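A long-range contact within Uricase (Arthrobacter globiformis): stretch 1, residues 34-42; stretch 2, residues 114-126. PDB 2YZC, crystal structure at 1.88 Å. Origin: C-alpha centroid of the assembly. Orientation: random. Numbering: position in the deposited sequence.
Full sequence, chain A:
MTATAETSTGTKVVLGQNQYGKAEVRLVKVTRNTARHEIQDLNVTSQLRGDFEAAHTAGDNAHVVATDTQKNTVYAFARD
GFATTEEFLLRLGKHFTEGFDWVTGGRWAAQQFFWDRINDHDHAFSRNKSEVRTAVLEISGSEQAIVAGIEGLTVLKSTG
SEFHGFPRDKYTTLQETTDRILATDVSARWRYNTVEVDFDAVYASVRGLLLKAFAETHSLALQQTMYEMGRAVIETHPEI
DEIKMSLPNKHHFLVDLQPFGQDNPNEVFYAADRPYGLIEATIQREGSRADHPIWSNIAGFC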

# COMPACT_ATOMS: atom_id res chain seq x y z
N THR A 34 -16.51 -9.48 32.88
CA THR A 34 -15.81 -10.49 33.66
C THR A 34 -14.34 -10.41 33.28
O THR A 34 -13.96 -9.62 32.43
CB THR A 34 -16.32 -11.91 33.34
OG1 THR A 34 -16.11 -12.19 31.95
CG2 THR A 34 -17.81 -12.02 33.66
N ALA A 35 -13.52 -11.24 33.92
CA ALA A 35 -12.09 -11.25 33.65
C ALA A 35 -11.80 -11.76 32.23
O ALA A 35 -10.71 -11.56 31.70
CB ALA A 35 -11.37 -12.13 34.67
N ARG A 36 -12.79 -12.41 31.63
CA ARG A 36 -12.68 -12.96 30.28
C ARG A 36 -13.08 -11.88 29.27
O ARG A 36 -14.24 -11.78 28.89
CB ARG A 36 -13.62 -14.17 30.15
CG ARG A 36 -13.48 -14.98 28.88
CD ARG A 36 -12.18 -15.76 28.84
NE ARG A 36 -12.22 -16.82 27.83
CZ ARG A 36 -11.18 -17.56 27.48
NH1 ARG A 36 -10.00 -17.36 28.05
NH2 ARG A 36 -11.32 -18.50 26.55
N HIS A 37 -12.11 -11.06 28.85
CA HIS A 37 -12.38 -9.98 27.91
C HIS A 37 -12.68 -10.43 26.48
O HIS A 37 -12.20 -11.47 26.03
CB HIS A 37 -11.20 -9.00 27.86
CG HIS A 37 -10.95 -8.26 29.14
ND1 HIS A 37 -10.06 -7.22 29.24
CD2 HIS A 37 -11.47 -8.44 30.39
CE1 HIS A 37 -10.03 -6.79 30.49
NE2 HIS A 37 -10.87 -7.51 31.20
N GLU A 38 -13.48 -9.63 25.78
CA GLU A 38 -13.84 -9.88 24.39
C GLU A 38 -13.46 -8.63 23.61
O GLU A 38 -13.51 -7.51 24.15
CB GLU A 38 -15.35 -10.13 24.23
CG GLU A 38 -15.90 -11.32 25.00
CD GLU A 38 -15.20 -12.63 24.65
OE1 GLU A 38 -14.93 -12.86 23.46
OE2 GLU A 38 -14.94 -13.43 25.58
N ILE A 39 -13.08 -8.81 22.35
CA ILE A 39 -12.68 -7.70 21.49
C ILE A 39 -13.48 -7.63 20.20
O ILE A 39 -13.66 -8.64 19.51
CB ILE A 39 -11.18 -7.83 21.09
CG1 ILE A 39 -10.29 -7.81 22.33
CG2 ILE A 39 -10.79 -6.69 20.13
CD1 ILE A 39 -10.35 -6.53 23.12
N GLN A 40 -13.98 -6.44 19.88
CA GLN A 40 -14.70 -6.21 18.62
C GLN A 40 -13.92 -5.06 17.98
O GLN A 40 -13.72 -4.02 18.61
CB GLN A 40 -16.16 -5.85 18.89
CG GLN A 40 -17.00 -7.07 19.30
CD GLN A 40 -18.40 -6.70 19.72
OE1 GLN A 40 -19.38 -7.02 19.04
NE2 GLN A 40 -18.51 -6.03 20.85
N ASP A 41 -13.47 -5.27 16.75
CA ASP A 41 -12.63 -4.29 16.06
C ASP A 41 -13.27 -3.93 14.71
O ASP A 41 -13.38 -4.79 13.84
CB ASP A 41 -11.24 -4.92 15.85
CG ASP A 41 -10.17 -3.91 15.46
OD1 ASP A 41 -10.51 -2.76 15.11
OD2 ASP A 41 -8.97 -4.29 15.49
N LEU A 42 -13.68 -2.67 14.55
CA LEU A 42 -14.35 -2.22 13.33
C LEU A 42 -13.78 -0.94 12.69
O LEU A 42 -13.17 -0.11 13.36
CB LEU A 42 -15.83 -1.95 13.61
CG LEU A 42 -16.74 -3.04 14.17
CD1 LEU A 42 -18.13 -2.45 14.46
CD2 LEU A 42 -16.84 -4.19 13.19
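Stretch 2 114-126: FWDRINDHDHAFS

Stretch 2 lies against stretch 1 as a two-stranded hairpin: strand 114-117 pairs with strand 124-126 (Asp-116 N to Ser-126 O 2.8 Å, Ser-126 N to Asp-116 O 2.7 Å), and a type I' turn runs from Ile-118 to His-121. Strand 114-117 runs nearly antiparallel to strand 38-42, with a signed crossing angle of 159° and a closest axial approach of 7.3 Å, so that side chains rather than paired backbones fill the gap. The CA atoms come closer just before strand 38-42, 4.7 Å from Arg-36 to Asp-122.

Arg-36 covers the most surface. Its CA-to-CB bond points sideways, but chi1 t and chi2 p carry the guanidinium to the turn and the residue after it, where NH2 forms a salt bridge with Asp-120 OD1 (2.9 Å) and NH1 another with Asp-122 OD2 (3.0 Å); NH1 also donates to Asp-120 O (2.9 Å). One face lies flat on the guanidinium of Arg-117, centres 3.7 Å apart and planes at 14°. Carboxylates accompany both of these like charges: Glu-38 OE2 meets Arg-117 NH2 at 2.6 Å in a salt bridge. Arg-117, whose CA-to-CB bond points toward stretch 1, also donates from NH2 to His-37 O (2.8 Å) and, within its own stretch, from NH1 to His-121 O (3.0 Å), tying the turn to the strand. A weak hydrogen bond joins His-37 N to Asp-122 O (3.0 Å), and one water bridges Ala-35 O and His-123 ND1, 2.7 Å from each.

Farther along, the CA-to-CB bond of Ile-39 points toward stretch 2, and its side chain meets two aromatic faces: its CG2 lies 3.9 Å from Trp-115 CD1, and its CG1 3.5 Å from Phe-125 CE1. Trp-115 also uses its ring edge, NE1 donating to Asp-41 OD2 at 2.9 Å.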

# COMPACT_ATOMS: atom_id res chain seq x y z
N PHE A 114 -10.75 -9.67 12.69
CA PHE A 114 -10.76 -10.77 13.64
C PHE A 114 -9.51 -10.88 14.51
O PHE A 114 -8.40 -10.58 14.07
CB PHE A 114 -10.99 -12.09 12.91
CG PHE A 114 -12.30 -12.14 12.18
CD1 PHE A 114 -12.35 -12.04 10.79
CD2 PHE A 114 -13.50 -12.26 12.88
CE1 PHE A 114 -13.57 -12.05 10.11
CE2 PHE A 114 -14.73 -12.27 12.21
CZ PHE A 114 -14.76 -12.17 10.83
N TRP A 115 -9.73 -11.33 15.75
CA TRP A 115 -8.67 -11.52 16.72
C TRP A 115 -8.81 -12.90 17.36
O TRP A 115 -9.92 -13.40 17.55
CB TRP A 115 -8.76 -10.46 17.83
CG TRP A 115 -8.42 -9.06 17.41
CD1 TRP A 115 -9.26 -8.16 16.82
CD2 TRP A 115 -7.15 -8.41 17.54
NE1 TRP A 115 -8.59 -6.98 16.58
CE2 TRP A 115 -7.29 -7.11 17.02
CE3 TRP A 115 -5.91 -8.80 18.06
CZ2 TRP A 115 -6.24 -6.19 16.99
CZ3 TRP A 115 -4.85 -7.88 18.03
CH2 TRP A 115 -5.03 -6.59 17.50
N ASP A 116 -7.67 -13.50 17.68
CA ASP A 116 -7.64 -14.80 18.34
C ASP A 116 -6.94 -14.59 19.68
O ASP A 116 -6.07 -13.73 19.79
CB ASP A 116 -6.85 -15.82 17.52
CG ASP A 116 -7.45 -16.07 16.16
OD1 ASP A 116 -8.68 -16.26 16.08
OD2 ASP A 116 -6.69 -16.08 15.17
N ARG A 117 -7.32 -15.37 20.69
CA ARG A 117 -6.67 -15.25 21.99
C ARG A 117 -5.29 -15.88 21.88
O ARG A 117 -5.08 -16.80 21.08
CB ARG A 117 -7.46 -16.00 23.07
CG ARG A 117 -8.81 -15.39 23.40
CD ARG A 117 -9.53 -16.20 24.48
NE ARG A 117 -10.88 -15.70 24.68
CZ ARG A 117 -11.19 -14.58 25.33
NH1 ARG A 117 -10.22 -13.85 25.87
NH2 ARG A 117 -12.45 -14.19 25.42
N ILE A 118 -4.35 -15.38 22.67
CA ILE A 118 -3.00 -15.94 22.68
C ILE A 118 -3.03 -17.03 23.75
O ILE A 118 -3.21 -16.74 24.93
CB ILE A 118 -1.95 -14.87 23.06
CG1 ILE A 118 -1.89 -13.78 21.99
CG2 ILE A 118 -0.59 -15.54 23.26
CD1 ILE A 118 -0.94 -12.63 22.30
N ASN A 119 -2.89 -18.29 23.33
CA ASN A 119 -2.92 -19.41 24.26
C ASN A 119 -4.12 -19.35 25.20
O ASN A 119 -3.98 -19.57 26.41
CB ASN A 119 -1.64 -19.46 25.10
CG ASN A 119 -0.39 -19.53 24.25
OD1 ASN A 119 -0.28 -20.38 23.37
ND2 ASN A 119 0.57 -18.65 24.53
N ASP A 120 -5.28 -19.02 24.65
CA ASP A 120 -6.52 -18.93 25.42
C ASP A 120 -6.49 -17.91 26.56
O ASP A 120 -7.27 -18.00 27.51
CB ASP A 120 -6.88 -20.31 25.97
CG ASP A 120 -8.34 -20.44 26.32
OD1 ASP A 120 -9.19 -20.09 25.47
OD2 ASP A 120 -8.65 -20.91 27.44
N HIS A 121 -5.59 -16.93 26.47
CA HIS A 121 -5.45 -15.89 27.49
C HIS A 121 -6.73 -15.08 27.65
O HIS A 121 -7.47 -14.87 26.69
CB HIS A 121 -4.28 -14.97 27.11
CG HIS A 121 -3.78 -14.13 28.25
ND1 HIS A 121 -4.48 -13.05 28.75
CD2 HIS A 121 -2.65 -14.22 28.99
CE1 HIS A 121 -3.81 -12.52 29.75
NE2 HIS A 121 -2.69 -13.21 29.92
N ASP A 122 -7.00 -14.62 28.87
CA ASP A 122 -8.20 -13.84 29.16
C ASP A 122 -8.23 -12.45 28.53
O ASP A 122 -9.30 -11.93 28.24
CB ASP A 122 -8.39 -13.70 30.68
CG ASP A 122 -8.91 -14.97 31.33
OD1 ASP A 122 -8.89 -15.04 32.58
OD2 ASP A 122 -9.36 -15.89 30.61
N HIS A 123 -7.06 -11.85 28.34
CA HIS A 123 -7.03 -10.50 27.76
C HIS A 123 -5.82 -10.18 26.88
O HIS A 123 -5.37 -9.03 26.85
CB HIS A 123 -7.15 -9.45 28.87
CG HIS A 123 -6.08 -9.52 29.91
ND1 HIS A 123 -6.27 -10.12 31.14
CD2 HIS A 123 -4.81 -9.06 29.92
CE1 HIS A 123 -5.17 -10.02 31.85
NE2 HIS A 123 -4.26 -9.38 31.14
N ALA A 124 -5.30 -11.17 26.17
CA ALA A 124 -4.17 -10.98 25.27
C ALA A 124 -4.56 -11.66 23.96
O ALA A 124 -4.91 -12.85 23.96
CB ALA A 124 -2.90 -11.61 25.84
N PHE A 125 -4.51 -10.92 22.86
CA PHE A 125 -4.93 -11.45 21.57
C PHE A 125 -3.96 -11.16 20.43
O PHE A 125 -3.08 -10.31 20.54
CB PHE A 125 -6.29 -10.86 21.18
CG PHE A 125 -7.26 -10.74 22.33
CD1 PHE A 125 -7.12 -9.73 23.27
CD2 PHE A 125 -8.32 -11.63 22.44
CE1 PHE A 125 -8.03 -9.59 24.31
CE2 PHE A 125 -9.25 -11.50 23.48
CZ PHE A 125 -9.10 -10.48 24.42
N SER A 126 -4.13 -11.88 19.32
CA SER A 126 -3.31 -11.67 18.13
C SER A 126 -4.28 -11.54 16.95
O SER A 126 -5.33 -12.19 16.93
CB SER A 126 -2.34 -12.83 17.90
OG SER A 126 -3.01 -14.03 17.56
O HOH W 1 -8.48 -10.34 32.62